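Local coordinates for protein adhesin A (PDB 3ETZ) that probably mediates bacterial attachment to host cells, as an adhesin built from an antiparallel helical hairpin that oligomerises through a leucine chain, at residues A36-Y50 / L84-I98. The protein carries 1 engineered substitution. Numbering follows the deposited sequence.
Sequences ADAARQALAQNEQVY and LKKLEAEMEQQKAVI
Tyr50, at one end of the interface, drops as a knob into a hole formed by Leu84, Leu87, Glu88 and Met91. Its CB lies 3.7 Å from Leu87 CD2, with Met91 SD a little farther off. With CG anti to the backbone N (chi1 -180°), the ring reaches across the 84-98 helix: CD2 meets Leu84 CD2, and CE2 comes within 3.7 Å of Leu84 O, which approaches the ring edge in plane. The hydroxyl OH ends 3.9 Å from Glu88 OE2. Met91 SD lies obliquely to the same ring, 5.2 Å from its centroid, a Met-aromatic contact. Asn46 fits among Leu87, Glu90, Met91 and Gln94, its CB 3.6 Å from Met91 CG. Leu43 is another knob: CD1 turns to Met91, while CD2 lies between Lys95 CG and Ile98 CD1, 3.8 Å from the latter. Ile98 lays CG2 over one face of the Arg40 guanidinium, whose NH2 forms a salt bridge to Glu102. The N-to-C directions of the two segments lie 146° apart and their axes approach to 8.6 Å, consistent with interlocking packing in the antiparallel hairpin of helices 5-63 and 70-108. Nearby, Lys95 NZ and Glu47 OE2, 4.3 Å apart, are bridged by one water, beside a mixed seam: apolar at Tyr50/Leu87 and Leu43/Ile98, with amides between.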
loop_
_atom_site.group_PDB
_atom_site.type_symbol
_atom_site.label_atom_id
_atom_site.label_comp_id
_atom_site.label_asym_id
_atom_site.label_seq_id
_atom_site.Cartn_x
_atom_site.Cartn_y
_atom_site.Cartn_z
ATOM N N ALA A 36 5.709 1.723 4.408
ATOM C CA ALA A 36 4.403 1.689 5.052
ATOM C C ALA A 36 3.917 3.112 5.266
ATOM O O ALA A 36 2.728 3.391 5.077
ATOM C CB ALA A 36 4.489 0.931 6.396
ATOM N N ASP A 37 4.838 4.015 5.644
ATOM C CA ASP A 37 4.479 5.419 5.853
ATOM C C ASP A 37 3.958 6.014 4.546
ATOM O O ASP A 37 2.980 6.757 4.551
ATOM C CB ASP A 37 5.674 6.270 6.347
ATOM C CG ASP A 37 6.087 5.953 7.795
ATOM O OD1 ASP A 37 5.272 5.397 8.547
ATOM O OD2 ASP A 37 7.237 6.275 8.178
ATOM N N ALA A 38 4.611 5.697 3.426
ATOM C CA ALA A 38 4.157 6.195 2.128
ATOM C C ALA A 38 2.785 5.631 1.775
ATOM O O ALA A 38 1.898 6.347 1.305
ATOM C CB ALA A 38 5.169 5.810 1.009
ATOM N N ALA A 39 2.628 4.327 1.932
ATOM C CA ALA A 39 1.361 3.689 1.636
ATOM C C ALA A 39 0.233 4.339 2.471
ATOM O O ALA A 39 -0.895 4.493 2.000
ATOM C CB ALA A 39 1.446 2.176 1.953
ATOM N N ARG A 40 0.528 4.685 3.722
ATOM C CA ARG A 40 -0.485 5.330 4.560
ATOM C C ARG A 40 -0.982 6.621 3.941
ATOM O O ARG A 40 -2.189 6.851 3.898
ATOM C CB ARG A 40 0.057 5.649 5.958
ATOM C CG ARG A 40 0.141 4.466 6.882
ATOM C CD ARG A 40 0.708 4.938 8.229
ATOM N NE ARG A 40 1.071 3.830 9.102
ATOM C CZ ARG A 40 0.195 3.089 9.770
ATOM N NH1 ARG A 40 -1.106 3.331 9.665
ATOM N NH2 ARG A 40 0.613 2.116 10.566
ATOM N N GLN A 41 -0.049 7.454 3.479
ATOM C CA GLN A 41 -0.357 8.741 2.863
ATOM C C GLN A 41 -1.177 8.547 1.568
ATOM O O GLN A 41 -2.204 9.205 1.361
ATOM C CB GLN A 41 0.961 9.460 2.573
ATOM C CG GLN A 41 0.888 10.961 2.395
ATOM C CD GLN A 41 2.280 11.595 2.362
ATOM O OE1 GLN A 41 3.116 11.331 3.231
ATOM N NE2 GLN A 41 2.525 12.438 1.365
ATOM N N ALA A 42 -0.711 7.644 0.702
ATOM C CA ALA A 42 -1.380 7.357 -0.556
ATOM C C ALA A 42 -2.761 6.739 -0.292
ATOM O O ALA A 42 -3.721 7.042 -0.971
ATOM C CB ALA A 42 -0.524 6.400 -1.396
ATOM N N LEU A 43 -2.847 5.850 0.687
ATOM C CA LEU A 43 -4.129 5.235 1.003
ATOM C C LEU A 43 -5.157 6.300 1.431
ATOM O O LEU A 43 -6.299 6.288 0.973
ATOM C CB LEU A 43 -3.967 4.207 2.121
ATOM C CG LEU A 43 -5.284 3.616 2.643
ATOM C CD1 LEU A 43 -6.028 2.932 1.473
ATOM C CD2 LEU A 43 -5.001 2.623 3.765
ATOM N N ALA A 44 -4.748 7.217 2.302
ATOM C CA ALA A 44 -5.660 8.281 2.781
ATOM C C ALA A 44 -6.152 9.150 1.618
ATOM O O ALA A 44 -7.335 9.511 1.540
ATOM C CB ALA A 44 -4.953 9.157 3.863
ATOM N N GLN A 45 -5.257 9.466 0.691
ATOM C CA GLN A 45 -5.649 10.280 -0.433
ATOM C C GLN A 45 -6.585 9.472 -1.322
ATOM O O GLN A 45 -7.570 9.997 -1.846
ATOM C CB GLN A 45 -4.413 10.769 -1.198
ATOM C CG GLN A 45 -4.774 11.468 -2.495
ATOM C CD GLN A 45 -3.703 12.434 -2.990
ATOM O OE1 GLN A 45 -2.518 12.083 -3.090
ATOM N NE2 GLN A 45 -4.123 13.661 -3.313
ATOM N N ASN A 46 -6.294 8.183 -1.478
ATOM C CA ASN A 46 -7.137 7.313 -2.292
ATOM C C ASN A 46 -8.553 7.147 -1.721
ATOM O O ASN A 46 -9.524 7.129 -2.476
ATOM C CB ASN A 46 -6.504 5.921 -2.440
ATOM C CG ASN A 46 -5.464 5.865 -3.569
ATOM O OD1 ASN A 46 -4.627 4.951 -3.634
ATOM N ND2 ASN A 46 -5.528 6.822 -4.461
ATOM N N GLU A 47 -8.667 6.992 -0.412
ATOM C CA GLU A 47 -9.996 6.840 0.209
ATOM C C GLU A 47 -10.902 8.041 -0.120
ATOM O O GLU A 47 -12.101 7.874 -0.381
ATOM C CB GLU A 47 -9.835 6.674 1.734
ATOM C CG GLU A 47 -9.096 5.378 2.042
ATOM C CD GLU A 47 -8.983 5.037 3.515
ATOM O OE1 GLU A 47 -8.680 5.927 4.335
ATOM O OE2 GLU A 47 -9.175 3.851 3.850
ATOM N N GLN A 48 -10.321 9.237 -0.098
ATOM C CA GLN A 48 -11.037 10.468 -0.395
ATOM C C GLN A 48 -11.528 10.409 -1.834
ATOM O O GLN A 48 -12.697 10.644 -2.121
ATOM C CB GLN A 48 -10.103 11.671 -0.205
ATOM C CG GLN A 48 -10.788 13.008 -0.330
ATOM C CD GLN A 48 -11.960 13.103 0.611
ATOM O OE1 GLN A 48 -11.816 12.863 1.818
ATOM N NE2 GLN A 48 -13.138 13.441 0.073
ATOM N N VAL A 49 -10.625 10.088 -2.751
ATOM C CA VAL A 49 -10.993 9.985 -4.155
ATOM C C VAL A 49 -12.056 8.919 -4.395
ATOM O O VAL A 49 -12.999 9.120 -5.170
ATOM C CB VAL A 49 -9.742 9.643 -5.026
ATOM C CG1 VAL A 49 -10.175 9.279 -6.445
ATOM C CG2 VAL A 49 -8.786 10.818 -5.047
ATOM N N TYR A 50 -11.891 7.769 -3.755
ATOM C CA TYR A 50 -12.836 6.669 -3.936
ATOM C C TYR A 50 -14.239 7.075 -3.477
ATOM O O TYR A 50 -15.227 6.778 -4.149
ATOM C CB TYR A 50 -12.379 5.449 -3.140
ATOM C CG TYR A 50 -13.281 4.232 -3.258
ATOM C CD1 TYR A 50 -14.292 3.980 -2.322
ATOM C CD2 TYR A 50 -13.108 3.320 -4.299
ATOM C CE1 TYR A 50 -15.102 2.842 -2.421
ATOM C CE2 TYR A 50 -13.910 2.167 -4.418
ATOM C CZ TYR A 50 -14.900 1.937 -3.467
ATOM O OH TYR A 50 -15.647 0.798 -3.517
ATOM N N LEU A 84 -13.345 2.244 -10.334
ATOM C CA LEU A 84 -13.434 2.113 -8.876
ATOM C C LEU A 84 -12.955 0.720 -8.443
ATOM O O LEU A 84 -12.373 0.564 -7.372
ATOM C CB LEU A 84 -14.866 2.380 -8.401
ATOM C CG LEU A 84 -15.276 3.855 -8.585
ATOM C CD1 LEU A 84 -16.773 4.072 -8.312
ATOM C CD2 LEU A 84 -14.422 4.715 -7.653
ATOM N N LYS A 85 -13.178 -0.294 -9.277
ATOM C CA LYS A 85 -12.695 -1.637 -8.930
ATOM C C LYS A 85 -11.168 -1.666 -8.945
ATOM O O LYS A 85 -10.544 -2.346 -8.144
ATOM C CB LYS A 85 -13.236 -2.689 -9.905
ATOM C CG LYS A 85 -14.680 -3.074 -9.649
ATOM C CD LYS A 85 -15.173 -3.987 -10.764
ATOM C CE LYS A 85 -16.666 -4.295 -10.618
ATOM N NZ LYS A 85 -17.196 -5.008 -11.833
ATOM N N LYS A 86 -10.568 -0.923 -9.864
ATOM C CA LYS A 86 -9.114 -0.857 -9.937
ATOM C C LYS A 86 -8.600 -0.079 -8.724
ATOM O O LYS A 86 -7.580 -0.444 -8.135
ATOM C CB LYS A 86 -8.676 -0.139 -11.215
ATOM C CG LYS A 86 -8.932 -0.921 -12.495
ATOM C CD LYS A 86 -8.423 -0.089 -13.672
ATOM C CE LYS A 86 -8.578 -0.802 -15.007
ATOM N NZ LYS A 86 -8.064 0.062 -16.111
ATOM N N LEU A 87 -9.302 0.998 -8.359
ATOM C CA LEU A 87 -8.871 1.805 -7.223
ATOM C C LEU A 87 -8.990 1.004 -5.913
ATOM O O LEU A 87 -8.193 1.137 -4.982
ATOM C CB LEU A 87 -9.704 3.101 -7.175
ATOM C CG LEU A 87 -9.382 4.061 -6.040
ATOM C CD1 LEU A 87 -7.886 4.464 -6.077
ATOM C CD2 LEU A 87 -10.291 5.295 -6.201
ATOM N N GLU A 88 -9.975 0.134 -5.866
ATOM C CA GLU A 88 -10.205 -0.703 -4.693
ATOM C C GLU A 88 -9.047 -1.715 -4.539
ATOM O O GLU A 88 -8.602 -2.019 -3.430
ATOM C CB GLU A 88 -11.542 -1.425 -4.871
ATOM C CG GLU A 88 -11.981 -2.268 -3.721
ATOM C CD GLU A 88 -13.481 -2.556 -3.773
ATOM O OE1 GLU A 88 -14.007 -2.685 -4.921
ATOM O OE2 GLU A 88 -14.115 -2.670 -2.679
ATOM N N ALA A 89 -8.569 -2.248 -5.657
ATOM C CA ALA A 89 -7.452 -3.178 -5.603
ATOM C C ALA A 89 -6.191 -2.425 -5.177
ATOM O O ALA A 89 -5.398 -2.952 -4.390
ATOM C CB ALA A 89 -7.258 -3.885 -6.978
ATOM N N GLU A 90 -5.995 -1.204 -5.671
ATOM C CA GLU A 90 -4.813 -0.426 -5.254
ATOM C C GLU A 90 -4.864 -0.215 -3.721
ATOM O O GLU A 90 -3.873 -0.434 -3.007
ATOM C CB GLU A 90 -4.802 0.948 -5.957
ATOM C CG GLU A 90 -3.664 1.898 -5.541
ATOM C CD GLU A 90 -3.617 3.167 -6.384
ATOM O OE1 GLU A 90 -3.963 3.095 -7.573
ATOM O OE2 GLU A 90 -3.225 4.231 -5.875
ATOM N N MET A 91 -6.023 0.210 -3.203
ATOM C CA MET A 91 -6.140 0.444 -1.753
ATOM C C MET A 91 -5.954 -0.820 -0.923
ATOM O O MET A 91 -5.387 -0.783 0.163
ATOM C CB MET A 91 -7.494 1.107 -1.433
ATOM C CG MET A 91 -7.598 2.521 -2.013
ATOM S SD MET A 91 -9.210 3.273 -1.629
ATOM C CE MET A 91 -9.230 3.208 -0.086
ATOM N N GLU A 92 -6.439 -1.951 -1.441
ATOM C CA GLU A 92 -6.267 -3.235 -0.751
ATOM C C GLU A 92 -4.759 -3.566 -0.631
ATOM O O GLU A 92 -4.285 -4.042 0.404
ATOM C CB GLU A 92 -6.984 -4.336 -1.550
ATOM C CG GLU A 92 -6.995 -5.711 -0.920
ATOM C CD GLU A 92 -7.955 -6.672 -1.626
ATOM O OE1 GLU A 92 -9.114 -6.283 -1.915
ATOM O OE2 GLU A 92 -7.556 -7.829 -1.882
ATOM N N GLN A 93 -4.004 -3.331 -1.702
ATOM C CA GLN A 93 -2.574 -3.608 -1.672
ATOM C C GLN A 93 -1.866 -2.648 -0.712
ATOM O O GLN A 93 -0.915 -3.032 -0.031
ATOM C CB GLN A 93 -1.979 -3.488 -3.090
ATOM C CG GLN A 93 -2.364 -4.646 -4.014
ATOM C CD GLN A 93 -2.073 -6.017 -3.403
ATOM O OE1 GLN A 93 -0.967 -6.280 -2.940
ATOM N NE2 GLN A 93 -3.075 -6.885 -3.391
ATOM N N GLN A 94 -2.320 -1.395 -0.660
ATOM C CA GLN A 94 -1.752 -0.424 0.255
ATOM C C GLN A 94 -2.012 -0.834 1.705
ATOM O O GLN A 94 -1.120 -0.725 2.558
ATOM C CB GLN A 94 -2.303 0.988 -0.039
ATOM C CG GLN A 94 -1.657 1.585 -1.301
ATOM C CD GLN A 94 -2.419 2.755 -1.905
ATOM O OE1 GLN A 94 -3.591 3.024 -1.577
ATOM N NE2 GLN A 94 -1.769 3.431 -2.830
ATOM N N LYS A 95 -3.222 -1.311 1.994
ATOM C CA LYS A 95 -3.515 -1.763 3.360
ATOM C C LYS A 95 -2.683 -2.998 3.686
ATOM O O LYS A 95 -2.262 -3.165 4.824
ATOM C CB LYS A 95 -4.997 -2.104 3.551
ATOM C CG LYS A 95 -5.903 -0.875 3.570
ATOM C CD LYS A 95 -7.370 -1.253 3.741
ATOM C CE LYS A 95 -8.262 -0.008 3.874
ATOM N NZ LYS A 95 -9.707 -0.385 3.743
ATOM N N ALA A 96 -2.438 -3.851 2.693
ATOM C CA ALA A 96 -1.629 -5.067 2.906
ATOM C C ALA A 96 -0.184 -4.706 3.286
ATOM O O ALA A 96 0.437 -5.404 4.094
ATOM C CB ALA A 96 -1.637 -5.972 1.641
ATOM N N VAL A 97 0.348 -3.628 2.704
ATOM C CA VAL A 97 1.700 -3.168 3.019
ATOM C C VAL A 97 1.742 -2.657 4.451
ATOM O O VAL A 97 2.648 -2.986 5.214
ATOM C CB VAL A 97 2.159 -2.015 2.082
ATOM C CG1 VAL A 97 3.408 -1.325 2.649
ATOM C CG2 VAL A 97 2.469 -2.578 0.695
ATOM N N ILE A 98 0.747 -1.862 4.819
ATOM C CA ILE A 98 0.672 -1.299 6.158
ATOM C C ILE A 98 0.485 -2.424 7.188
ATOM O O ILE A 98 1.147 -2.456 8.232
ATOM C CB ILE A 98 -0.503 -0.292 6.253
ATOM C CG1 ILE A 98 -0.247 0.874 5.289
ATOM C CG2 ILE A 98 -0.690 0.168 7.693
ATOM C CD1 ILE A 98 -1.484 1.733 5.006
HETATM O O HOH W 1 -10.433 1.851 2.623
#